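Local atomic coordinates of glutathione s-transferase (Haemonchus contortus, PDB entry 2WS2), a protein that probably catalyses the conjugation of glutathione to electrophilic substrates of the RX type, releasing a halide ion and a proton. Residues Asp89-Gln94 with Thr154-Tyr159; Asn10-Ala15 with Glu197-Ser202; Met46-Leu51 with Leu61-Ala66. All coordinates share one frame; numbering follows the deposited sequence.

Contact 1: Asp89-Gln94 with Thr154-Tyr159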
ATOM      1  N   ASP A  89      -0.051  -0.540  10.086  1.00 22.64           N
ATOM      2  CA  ASP A  89       0.181  -0.686   8.683  1.00 23.08           C
ATOM      3  C   ASP A  89      -0.834  -1.654   8.103  1.00 22.92           C
ATOM      4  O   ASP A  89      -1.435  -1.313   7.159  1.00 23.54           O
ATOM      5  CB  ASP A  89       1.649  -1.157   8.374  1.00 23.73           C
ATOM      6  CG  ASP A  89       2.672  -0.029   8.521  1.00 24.80           C
ATOM      7  OD1 ASP A  89       2.275   1.171   8.539  1.00 25.25           O
ATOM      8  OD2 ASP A  89       3.905  -0.299   8.593  1.00 25.79           O
ATOM      9  N   SER A  90      -1.055  -2.833   8.696  1.00 22.50           N
ATOM     10  CA  SER A  90      -1.861  -3.877   8.044  1.00 23.01           C
ATOM     11  C   SER A  90      -3.323  -3.451   7.889  1.00 23.41           C
ATOM     12  O   SER A  90      -4.007  -3.864   6.950  1.00 24.29           O
ATOM     13  CB  SER A  90      -1.815  -5.206   8.841  1.00 23.11           C
ATOM     14  OG  SER A  90      -2.705  -5.130   9.984  1.00 23.02           O
ATOM     15  N   ILE A  91      -3.807  -2.689   8.863  1.00 23.35           N
ATOM     16  CA  ILE A  91      -5.198  -2.106   8.806  1.00 24.54           C
ATOM     17  C   ILE A  91      -5.376  -0.963   7.748  1.00 25.17           C
ATOM     18  O   ILE A  91      -6.266  -1.015   6.934  1.00 26.22           O
ATOM     19  CB  ILE A  91      -5.704  -1.647  10.202  1.00 25.41           C
ATOM     20  CG1 ILE A  91      -5.708  -2.850  11.157  1.00 25.49           C
ATOM     21  CG2 ILE A  91      -7.155  -1.042  10.069  1.00 27.60           C
ATOM     22  CD1 ILE A  91      -6.084  -2.555  12.615  1.00 26.97           C
ATOM     23  N   ALA A  92      -4.492   0.029   7.751  1.00 24.93           N
ATOM     24  CA  ALA A  92      -4.356   0.979   6.603  1.00 25.86           C
ATOM     25  C   ALA A  92      -4.256   0.340   5.202  1.00 26.22           C
ATOM     26  O   ALA A  92      -4.687   0.918   4.203  1.00 27.59           O
ATOM     27  CB  ALA A  92      -3.178   1.922   6.816  1.00 25.97           C
ATOM     28  N   ASP A  93      -3.652  -0.840   5.135  1.00 25.53           N
ATOM     29  CA  ASP A  93      -3.470  -1.541   3.881  1.00 26.60           C
ATOM     30  C   ASP A  93      -4.848  -2.146   3.538  1.00 27.34           C
ATOM     31  O   ASP A  93      -5.306  -2.110   2.401  1.00 28.90           O
ATOM     32  CB  ASP A  93      -2.479  -2.657   4.107  1.00 26.31           C
ATOM     33  CG  ASP A  93      -1.121  -2.446   3.369  1.00 27.65           C
ATOM     34  OD1 ASP A  93      -0.692  -1.315   2.991  1.00 28.43           O
ATOM     35  OD2 ASP A  93      -0.460  -3.467   3.258  1.00 28.42           O
ATOM     36  N   GLN A  94      -5.484  -2.735   4.549  1.00 26.69           N
ATOM     37  CA  GLN A  94      -6.748  -3.428   4.369  1.00 27.91           C
ATOM     38  C   GLN A  94      -7.868  -2.442   3.982  1.00 29.25           C
ATOM     39  O   GLN A  94      -8.720  -2.747   3.141  1.00 30.96           O
ATOM     40  CB  GLN A  94      -7.137  -4.157   5.655  1.00 27.60           C
ATOM     41  CG  GLN A  94      -8.507  -4.814   5.603  1.00 29.58           C
ATOM     42  CD  GLN A  94      -8.473  -6.069   4.752  1.00 30.76           C
ATOM     43  OE1 GLN A  94      -7.403  -6.650   4.535  1.00 30.66           O
ATOM     44  NE2 GLN A  94      -9.623  -6.507   4.295  1.00 33.02           N
ATOM     45  N   THR A 154      -3.911   6.498  16.127  1.00 25.21           N
ATOM     46  CA  THR A 154      -2.910   6.176  15.075  1.00 24.90           C
ATOM     47  C   THR A 154      -3.437   6.578  13.678  1.00 26.15           C
ATOM     48  O   THR A 154      -4.603   6.970  13.577  1.00 24.98           O
ATOM     49  CB  THR A 154      -2.530   4.691  15.192  1.00 24.86           C
ATOM     50  OG1 THR A 154      -1.289   4.441  14.497  1.00 29.97           O
ATOM     51  CG2 THR A 154      -3.649   3.806  14.661  1.00 20.04           C
ATOM     52  N   PHE A 155      -2.642   6.480  12.586  1.00 25.55           N
ATOM     53  CA  PHE A 155      -3.136   6.993  11.291  1.00 25.14           C
ATOM     54  C   PHE A 155      -4.109   5.989  10.722  1.00 24.61           C
ATOM     55  O   PHE A 155      -4.902   6.324   9.820  1.00 23.68           O
ATOM     56  CB  PHE A 155      -2.010   7.343  10.249  1.00 25.91           C
ATOM     57  CG  PHE A 155      -1.151   6.154   9.851  1.00 24.83           C
ATOM     58  CD1 PHE A 155       0.025   5.882  10.539  1.00 25.02           C
ATOM     59  CD2 PHE A 155      -1.533   5.298   8.827  1.00 24.69           C
ATOM     60  CE1 PHE A 155       0.819   4.769  10.218  1.00 18.38           C
ATOM     61  CE2 PHE A 155      -0.734   4.184   8.476  1.00 20.51           C
ATOM     62  CZ  PHE A 155       0.441   3.928   9.186  1.00 20.87           C
ATOM     63  N   ALA A 156      -4.094   4.780  11.283  1.00 22.61           N
ATOM     64  CA  ALA A 156      -5.063   3.758  10.894  1.00 22.55           C
ATOM     65  C   ALA A 156      -6.508   4.177  11.269  1.00 22.33           C
ATOM     66  O   ALA A 156      -7.454   3.911  10.518  1.00 21.34           O
ATOM     67  CB  ALA A 156      -4.728   2.461  11.495  1.00 21.71           C
ATOM     68  N   ASP A 157      -6.627   4.794  12.444  1.00 23.09           N
ATOM     69  CA  ASP A 157      -7.829   5.558  12.837  1.00 23.97           C
ATOM     70  C   ASP A 157      -8.172   6.664  11.822  1.00 24.87           C
ATOM     71  O   ASP A 157      -9.326   6.804  11.408  1.00 25.91           O
ATOM     72  CB  ASP A 157      -7.585   6.154  14.225  1.00 24.23           C
ATOM     73  CG  ASP A 157      -7.581   5.083  15.304  1.00 21.99           C
ATOM     74  OD1 ASP A 157      -8.478   4.251  15.290  1.00 22.47           O
ATOM     75  OD2 ASP A 157      -6.679   5.056  16.146  1.00 25.29           O
ATOM     76  N   LEU A 158      -7.166   7.421  11.384  1.00 24.74           N
ATOM     77  CA  LEU A 158      -7.446   8.546  10.515  1.00 24.71           C
ATOM     78  C   LEU A 158      -8.072   8.083   9.210  1.00 26.20           C
ATOM     79  O   LEU A 158      -9.048   8.677   8.748  1.00 24.75           O
ATOM     80  CB  LEU A 158      -6.240   9.476  10.355  1.00 24.36           C
ATOM     81  CG  LEU A 158      -5.725  10.071  11.666  1.00 21.94           C
ATOM     82  CD1 LEU A 158      -4.582  11.002  11.459  1.00 21.51           C
ATOM     83  CD2 LEU A 158      -6.864  10.791  12.478  1.00 22.41           C
ATOM     84  N   TYR A 159      -7.621   6.935   8.704  1.00 26.35           N
ATOM     85  CA  TYR A 159      -7.998   6.550   7.346  1.00 27.74           C
ATOM     86  C   TYR A 159      -9.421   6.031   7.301  1.00 26.83           C
ATOM     87  O   TYR A 159     -10.167   6.310   6.378  1.00 26.56           O
ATOM     88  CB  TYR A 159      -7.063   5.469   6.803  1.00 26.47           C
ATOM     89  CG  TYR A 159      -5.930   5.977   5.930  1.00 30.37           C
ATOM     90  CD1 TYR A 159      -6.156   6.361   4.612  1.00 30.60           C
ATOM     91  CD2 TYR A 159      -4.617   5.996   6.404  1.00 32.20           C
ATOM     92  CE1 TYR A 159      -5.114   6.807   3.788  1.00 30.79           C
ATOM     93  CE2 TYR A 159      -3.550   6.442   5.569  1.00 33.36           C
ATOM     94  CZ  TYR A 159      -3.814   6.831   4.280  1.00 31.25           C
ATOM     95  OH  TYR A 159      -2.784   7.283   3.493  1.00 36.34           O
TER

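Contact 2: Asn10-Ala15 with Glu197-Ser202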
ATOM      1  N   ASN A  10      -6.455  20.863  -5.024  1.00 31.05           N
ATOM      2  CA  ASN A  10      -7.314  21.445  -4.010  1.00 30.78           C
ATOM      3  C   ASN A  10      -8.374  20.424  -3.692  1.00 31.24           C
ATOM      4  O   ASN A  10      -9.172  20.041  -4.563  1.00 33.29           O
ATOM      5  CB  ASN A  10      -7.901  22.787  -4.450  1.00 31.32           C
ATOM      6  CG  ASN A  10      -8.218  23.708  -3.280  1.00 32.24           C
ATOM      7  OD1 ASN A  10      -7.649  24.795  -3.178  1.00 37.04           O
ATOM      8  ND2 ASN A  10      -9.093  23.259  -2.360  1.00 33.87           N
ATOM      9  N   GLY A  11      -8.342  19.942  -2.454  1.00 29.83           N
ATOM     10  CA  GLY A  11      -9.336  18.996  -1.979  1.00 29.39           C
ATOM     11  C   GLY A  11      -8.725  17.959  -1.052  1.00 27.87           C
ATOM     12  O   GLY A  11      -7.562  18.060  -0.645  1.00 28.57           O
ATOM     13  N   ARG A  12      -9.503  16.956  -0.724  1.00 26.46           N
ATOM     14  CA  ARG A  12      -9.118  16.067   0.353  1.00 26.23           C
ATOM     15  C   ARG A  12      -8.255  14.994  -0.259  1.00 25.73           C
ATOM     16  O   ARG A  12      -7.070  15.125  -0.210  1.00 24.10           O
ATOM     17  CB  ARG A  12     -10.322  15.502   1.057  1.00 26.59           C
ATOM     18  CG  ARG A  12     -10.919  16.528   2.025  1.00 27.93           C
ATOM     19  CD  ARG A  12     -12.075  15.940   2.751  1.00 27.99           C
ATOM     20  NE  ARG A  12     -12.952  15.226   1.835  1.00 29.03           N
ATOM     21  CZ  ARG A  12     -13.944  15.769   1.124  1.00 30.34           C
ATOM     22  NH1 ARG A  12     -14.222  17.063   1.201  1.00 25.97           N
ATOM     23  NH2 ARG A  12     -14.654  14.996   0.315  1.00 30.49           N
ATOM     24  N   GLY A  13      -8.905  14.030  -0.900  1.00 26.19           N
ATOM     25  CA  GLY A  13      -8.304  13.008  -1.737  1.00 28.83           C
ATOM     26  C   GLY A  13      -7.214  12.240  -1.042  1.00 28.44           C
ATOM     27  O   GLY A  13      -7.402  11.757   0.079  1.00 28.19           O
ATOM     28  N   ALA A  14      -6.063  12.156  -1.716  1.00 28.10           N
ATOM     29  CA  ALA A  14      -4.940  11.325  -1.266  1.00 26.14           C
ATOM     30  C   ALA A  14      -4.023  12.104  -0.312  1.00 26.31           C
ATOM     31  O   ALA A  14      -2.974  11.617   0.104  1.00 26.73           O
ATOM     32  CB  ALA A  14      -4.140  10.834  -2.489  1.00 27.15           C
ATOM     33  N   ALA A  15      -4.387  13.326   0.036  1.00 24.56           N
ATOM     34  CA  ALA A  15      -3.507  14.092   0.904  1.00 25.23           C
ATOM     35  C   ALA A  15      -4.165  14.439   2.238  1.00 25.83           C
ATOM     36  O   ALA A  15      -3.549  15.063   3.104  1.00 24.90           O
ATOM     37  CB  ALA A  15      -3.036  15.341   0.188  1.00 25.28           C
ATOM     38  N   GLU A 197     -13.732  21.544  10.694  1.00 33.69           N
ATOM     39  CA  GLU A 197     -14.650  22.697  10.745  1.00 34.18           C
ATOM     40  C   GLU A 197     -14.148  23.848   9.889  1.00 34.32           C
ATOM     41  O   GLU A 197     -14.904  24.735   9.529  1.00 33.69           O
ATOM     42  CB  GLU A 197     -14.752  23.268  12.164  1.00 34.17           C
ATOM     43  CG  GLU A 197     -15.378  22.412  13.271  1.00 32.31           C
ATOM     44  CD  GLU A 197     -15.034  23.006  14.634  1.00 34.50           C
ATOM     45  OE1 GLU A 197     -15.790  22.849  15.640  1.00 38.16           O
ATOM     46  OE2 GLU A 197     -13.977  23.648  14.707  1.00 33.19           O
ATOM     47  N   THR A 198     -12.857  23.867   9.607  1.00 34.68           N
ATOM     48  CA  THR A 198     -12.251  25.043   9.037  1.00 35.04           C
ATOM     49  C   THR A 198     -11.419  24.672   7.810  1.00 35.89           C
ATOM     50  O   THR A 198     -10.621  25.481   7.327  1.00 35.54           O
ATOM     51  CB  THR A 198     -11.353  25.760  10.058  1.00 35.56           C
ATOM     52  OG1 THR A 198     -10.302  24.875  10.461  1.00 36.37           O
ATOM     53  CG2 THR A 198     -12.160  26.228  11.303  1.00 35.55           C
ATOM     54  N   ARG A 199     -11.608  23.453   7.321  1.00 35.44           N
ATOM     55  CA  ARG A 199     -10.901  23.031   6.121  1.00 36.25           C
ATOM     56  C   ARG A 199     -11.793  23.283   4.925  1.00 36.20           C
ATOM     57  O   ARG A 199     -13.038  23.196   5.026  1.00 36.17           O
ATOM     58  CB  ARG A 199     -10.446  21.557   6.181  1.00 34.75           C
ATOM     59  CG  ARG A 199     -11.573  20.568   6.073  1.00 34.14           C
ATOM     60  CD  ARG A 199     -11.238  19.159   6.470  1.00 32.21           C
ATOM     61  NE  ARG A 199     -12.456  18.389   6.259  1.00 36.26           N
ATOM     62  CZ  ARG A 199     -12.509  17.082   6.087  1.00 36.34           C
ATOM     63  NH1 ARG A 199     -11.388  16.352   6.086  1.00 35.57           N
ATOM     64  NH2 ARG A 199     -13.688  16.509   5.890  1.00 32.91           N
ATOM     65  N   PRO A 200     -11.158  23.605   3.787  1.00 36.23           N
ATOM     66  CA  PRO A 200     -11.889  23.864   2.574  1.00 36.45           C
ATOM     67  C   PRO A 200     -12.877  22.751   2.258  1.00 36.02           C
ATOM     68  O   PRO A 200     -12.555  21.571   2.404  1.00 35.36           O
ATOM     69  CB  PRO A 200     -10.769  23.953   1.536  1.00 36.55           C
ATOM     70  CG  PRO A 200      -9.680  24.683   2.327  1.00 35.87           C
ATOM     71  CD  PRO A 200      -9.729  23.987   3.653  1.00 36.41           C
ATOM     72  N   ALA A 201     -14.097  23.130   1.872  1.00 35.82           N
ATOM     73  CA  ALA A 201     -15.036  22.140   1.376  1.00 35.10           C
ATOM     74  C   ALA A 201     -14.507  21.750   0.008  1.00 35.12           C
ATOM     75  O   ALA A 201     -13.975  22.595  -0.696  1.00 34.73           O
ATOM     76  CB  ALA A 201     -16.427  22.723   1.246  1.00 35.04           C
ATOM     77  N   SER A 202     -14.646  20.487  -0.354  1.00 34.39           N
ATOM     78  CA  SER A 202     -14.377  20.070  -1.716  1.00 35.73           C
ATOM     79  C   SER A 202     -15.335  18.975  -2.113  1.00 36.05           C
ATOM     80  O   SER A 202     -15.982  18.367  -1.267  1.00 36.71           O
ATOM     81  CB  SER A 202     -12.907  19.627  -1.915  1.00 34.57           C
ATOM     82  OG  SER A 202     -12.392  18.980  -0.775  1.00 33.17           O
TER

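Contact 3: Met46-Leu51 with Leu61-Ala66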
ATOM      1  N   MET A  46       8.063  16.863  -9.870  1.00 27.18           N
ATOM      2  CA  MET A  46       7.775  15.797  -8.884  1.00 27.32           C
ATOM      3  C   MET A  46       8.513  14.504  -9.256  1.00 28.10           C
ATOM      4  O   MET A  46       8.658  14.197 -10.457  1.00 28.17           O
ATOM      5  CB  MET A  46       6.280  15.557  -8.708  1.00 26.80           C
ATOM      6  CG  MET A  46       5.425  16.838  -8.341  1.00 24.78           C
ATOM      7  SD  MET A  46       5.983  17.921  -7.009  1.00 32.85           S
ATOM      8  CE  MET A  46       5.414  19.480  -7.643  1.00 33.22           C
ATOM      9  N   PRO A  47       9.027  13.780  -8.235  1.00 27.71           N
ATOM     10  CA  PRO A  47       9.593  12.449  -8.239  1.00 27.98           C
ATOM     11  C   PRO A  47       9.023  11.462  -9.235  1.00 28.38           C
ATOM     12  O   PRO A  47       9.749  10.969 -10.096  1.00 29.21           O
ATOM     13  CB  PRO A  47       9.286  11.982  -6.819  1.00 28.50           C
ATOM     14  CG  PRO A  47       9.559  13.228  -6.020  1.00 27.22           C
ATOM     15  CD  PRO A  47       9.274  14.404  -6.916  1.00 27.94           C
ATOM     16  N   PHE A  48       7.749  11.124  -9.100  1.00 28.10           N
ATOM     17  CA  PHE A  48       7.158  10.244 -10.074  1.00 27.82           C
ATOM     18  C   PHE A  48       6.087  10.972 -10.902  1.00 25.96           C
ATOM     19  O   PHE A  48       5.214  10.343 -11.462  1.00 26.57           O
ATOM     20  CB  PHE A  48       6.630   8.915  -9.461  1.00 27.28           C
ATOM     21  CG  PHE A  48       7.459   8.341  -8.299  1.00 30.13           C
ATOM     22  CD1 PHE A  48       8.857   8.154  -8.393  1.00 30.14           C
ATOM     23  CD2 PHE A  48       6.811   7.918  -7.122  1.00 31.16           C
ATOM     24  CE1 PHE A  48       9.590   7.609  -7.334  1.00 29.07           C
ATOM     25  CE2 PHE A  48       7.534   7.327  -6.053  1.00 31.93           C
ATOM     26  CZ  PHE A  48       8.931   7.183  -6.156  1.00 31.55           C
ATOM     27  N   GLY A  49       6.178  12.295 -11.002  1.00 27.11           N
ATOM     28  CA  GLY A  49       5.297  13.061 -11.902  1.00 26.92           C
ATOM     29  C   GLY A  49       3.848  12.976 -11.427  1.00 27.22           C
ATOM     30  O   GLY A  49       2.917  12.875 -12.222  1.00 27.23           O
ATOM     31  N   GLN A  50       3.712  12.992 -10.105  1.00 26.69           N
ATOM     32  CA  GLN A  50       2.537  12.596  -9.396  1.00 26.97           C
ATOM     33  C   GLN A  50       2.389  13.474  -8.139  1.00 26.07           C
ATOM     34  O   GLN A  50       3.364  14.061  -7.634  1.00 25.51           O
ATOM     35  CB  GLN A  50       2.627  11.100  -9.014  1.00 27.67           C
ATOM     36  CG  GLN A  50       2.203  10.133 -10.142  1.00 28.67           C
ATOM     37  CD  GLN A  50       2.359   8.650  -9.794  1.00 33.36           C
ATOM     38  OE1 GLN A  50       2.557   7.826 -10.695  1.00 34.97           O
ATOM     39  NE2 GLN A  50       2.243   8.295  -8.487  1.00 31.80           N
ATOM     40  N   LEU A  51       1.156  13.587  -7.660  1.00 25.53           N
ATOM     41  CA  LEU A  51       0.926  14.197  -6.356  1.00 23.82           C
ATOM     42  C   LEU A  51       0.183  13.182  -5.475  1.00 22.98           C
ATOM     43  O   LEU A  51      -0.503  12.304  -5.999  1.00 23.48           O
ATOM     44  CB  LEU A  51       0.162  15.516  -6.508  1.00 23.86           C
ATOM     45  CG  LEU A  51       0.842  16.754  -7.108  1.00 22.85           C
ATOM     46  CD1 LEU A  51      -0.153  17.966  -7.139  1.00 25.01           C
ATOM     47  CD2 LEU A  51       2.153  17.146  -6.416  1.00 25.27           C
ATOM     48  N   LEU A  61       9.495  13.783  -0.721  1.00 24.92           N
ATOM     49  CA  LEU A  61       8.920  12.465  -0.486  1.00 24.19           C
ATOM     50  C   LEU A  61       7.603  12.227  -1.252  1.00 23.25           C
ATOM     51  O   LEU A  61       6.568  12.889  -0.993  1.00 21.86           O
ATOM     52  CB  LEU A  61       8.832  12.143   1.032  1.00 24.08           C
ATOM     53  CG  LEU A  61       8.389  10.718   1.419  1.00 23.99           C
ATOM     54  CD1 LEU A  61       9.454   9.603   1.183  1.00 24.71           C
ATOM     55  CD2 LEU A  61       7.910  10.659   2.924  1.00 20.04           C
ATOM     56  N   PRO A  62       7.628  11.296  -2.232  1.00 22.90           N
ATOM     57  CA  PRO A  62       6.381  10.963  -2.892  1.00 21.85           C
ATOM     58  C   PRO A  62       5.517   9.878  -2.223  1.00 22.71           C
ATOM     59  O   PRO A  62       5.991   9.186  -1.337  1.00 22.25           O
ATOM     60  CB  PRO A  62       6.834  10.480  -4.264  1.00 22.93           C
ATOM     61  CG  PRO A  62       8.217   9.804  -3.997  1.00 21.99           C
ATOM     62  CD  PRO A  62       8.757  10.444  -2.693  1.00 22.25           C
ATOM     63  N   GLN A  63       4.247   9.802  -2.661  1.00 22.48           N
ATOM     64  CA  GLN A  63       3.325   8.665  -2.529  1.00 23.72           C
ATOM     65  C   GLN A  63       2.576   8.826  -1.182  1.00 23.19           C
ATOM     66  O   GLN A  63       3.210   9.009  -0.159  1.00 22.75           O
ATOM     67  CB  GLN A  63       4.026   7.286  -2.652  1.00 23.52           C
ATOM     68  CG  GLN A  63       4.241   6.719  -4.099  1.00 27.20           C
ATOM     69  CD  GLN A  63       3.015   6.004  -4.696  1.00 27.68           C
ATOM     70  OE1 GLN A  63       2.014   5.787  -4.031  1.00 26.11           O
ATOM     71  NE2 GLN A  63       3.103   5.650  -5.973  1.00 29.54           N
ATOM     72  N   SER A  64       1.240   8.789  -1.216  1.00 23.13           N
ATOM     73  CA  SER A  64       0.422   9.180  -0.037  1.00 23.56           C
ATOM     74  C   SER A  64       0.708   8.433   1.268  1.00 22.03           C
ATOM     75  O   SER A  64       0.994   9.071   2.250  1.00 22.30           O
ATOM     76  CB  SER A  64      -1.096   9.216  -0.342  1.00 22.90           C
ATOM     77  OG  SER A  64      -1.534   8.151  -1.175  1.00 25.61           O
ATOM     78  N   VAL A  65       0.671   7.104   1.232  1.00 22.91           N
ATOM     79  CA  VAL A  65       0.909   6.179   2.385  1.00 22.82           C
ATOM     80  C   VAL A  65       2.374   6.265   2.939  1.00 22.91           C
ATOM     81  O   VAL A  65       2.584   6.586   4.123  1.00 20.55           O
ATOM     82  CB  VAL A  65       0.474   4.736   2.044  1.00 22.26           C
ATOM     83  CG1 VAL A  65       0.438   3.809   3.308  1.00 25.99           C
ATOM     84  CG2 VAL A  65      -0.916   4.744   1.460  1.00 23.41           C
ATOM     85  N   ALA A  66       3.372   6.096   2.062  1.00 23.22           N
ATOM     86  CA  ALA A  66       4.740   6.533   2.409  1.00 23.09           C
ATOM     87  C   ALA A  66       4.792   7.750   3.347  1.00 23.66           C
ATOM     88  O   ALA A  66       5.271   7.664   4.487  1.00 24.14           O
ATOM     89  CB  ALA A  66       5.536   6.839   1.137  1.00 23.75           C
TER

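Contact 1: Asp89-Gln94 with Thr154-Tyr159
In the helical domain of the glutathione transferase fold, the 89-94 turns of helix 82-100 and the 155-159 turns of helix 155-162 run 15° apart and meet through Ala92, Ala156 and Phe155. The alanines bring their CA atoms to 5.2 Å, and their short methyls suit this close, buried seam. Ala92 CB lies 3.7 Å from Phe155 CE2 and also touches CD2 of Tyr159, so one methyl meets two rings. Ile91 adds its branched CB against Ala156 CB. The Phe155 ring swings toward the other helix from a CG set between its own backbone N and carbonyl carbon (chi1 61°). At the ring's edge, near its plane, Asp89 OD1 comes to 3.4 Å from CZ, where the slightly positive C-H rim would suit a carboxylate oxygen; the main partner of that oxygen is Arg69, by a salt bridge. Within 154-159, Thr154 N donates an almost straight bond, 3.1 Å long, to the anti lone pair of Asp157 OD2, while Asp157 OD1 takes bonds from Leu148 N and His182 NE2. This is one half of the Ser/Thr-Xaa-Xaa-Asp N-capping box that glutathione transferases carry here; Thr154 OG1 bonds Tyr77 O instead of capping the helix.

Contact 2: Asn10-Ala15 with Glu197-Ser202
Gly11 and Ser202 mark the nearest backbone approach, 5.2 Å between their CA atoms, where the loop after strand 4-9 meets the C-terminal tail at a steep angle, their directions 101° apart. The backbone angles of Gly11 suit glycine, because a CB would jam against the carbonyl oxygen of Asn10 and crowd Ser202 CB. Its bare CA lets Ser202 OG come to 3.3 Å, while that hydroxyl's hydrogen-bond partner is the terminal carboxylate of Phe204.

Arg12 does most of the side-chain work. A bend at chi3 (-45°) brings an edge of its guanidinium to the tail, where NH1 donates to Ser202 O across 3.3 Å. The N-H...O angle is 156°, but the donor sits well above the carbonyl plane, off the lone pairs. Farther back, Arg12 CD rests over one face of the Arg199 guanidinium, near its rim and 3.4 Å from NH1. The long Arg199 chain, extended from CG to NE, reaches Glu16 and Glu162 in salt bridges through NH1 and makes a cation-pi contact with Phe165. At the outer end, Asn10 ND2 touches Pro200 CB.

Arg12 NE and Arg199 NH2 lie 4.3 Å apart, so two like charges are neighbours. The salt bridges of Arg199, and the long, weak ion pairs of Arg12 with Glu162 and the Phe204 carboxylate, probably offset their repulsion; hydrogen bonds, packing and charge together hold the tail.

Contact 3: Met46-Leu51 with Leu61-Ala66
Pro47 and Phe48 of the loop before strand 53-56 close on Pro62 at the end of strand 59-62. They are the middle residues of a type I turn from Met46 to Gly49, a place where proline's fixed phi fits well and where Gly49 can leave with positive phi. Phe48 CG stands roughly anti to the carbonyl carbon, twisted well off the staggered position (chi1 -35°), and from there the ring reaches across to the second segment. Its CE2 presses on Pro62 CG at a tight 3.3 Å, and CZ follows at 3.5 Å. Pro47 CB lies over one face of the same ring, toward the rim, and also touches Pro62 CG at 3.7 Å, so the two prolines and the ring form a compact apolar group. Gln63 CG meets the ring edge, 3.9 Å from CE2.

Gln63 folds back at chi2 (-82°), whereas Gln50 runs straight beyond CG. Their NE2 atoms come to 3.7 Å, with the amide planes 73° apart; two donors cannot satisfy each other, and both side chains turn to the second subunit. Gln94 of that subunit gives its NE2 to Gln50 OE1 and takes Gln63 NE2 on its OE1, while Asp97 of the second subunit also accepts from Gln63 NE2. Phe48 holds the lock-and-key position of other classes but packs on polar Gln94, consistent with the hydrophilic interface of sigma-type enzymes. The contact closes the thioredoxin-like domain beside its probable glutathione site.

Contacts 1 and 3 follow one another along the chain, and the loop closed by contact 2 encloses both. Their centres lie 18 to 19 Å apart. Ala14 O of contact 2 packs 3.1 Å from Ser64 CB of contact 3, and Tyr159 OH of contact 1 reaches Val65 CG2 at 3.8 Å, so the start of helix 64-75 borders both of the others. Contacts 1 and 3 also meet across the dimer, where Gln94 of contact 1 in one subunit reaches contact 3 in the other. In related enzymes the glutathione site is built around equivalents of Tyr8, Gln50-Leu51 and Gln63-Ser64; contact 3 probably contributes to that site, with contact 2 beside it, where Ala14 N donates to Tyr8 OH.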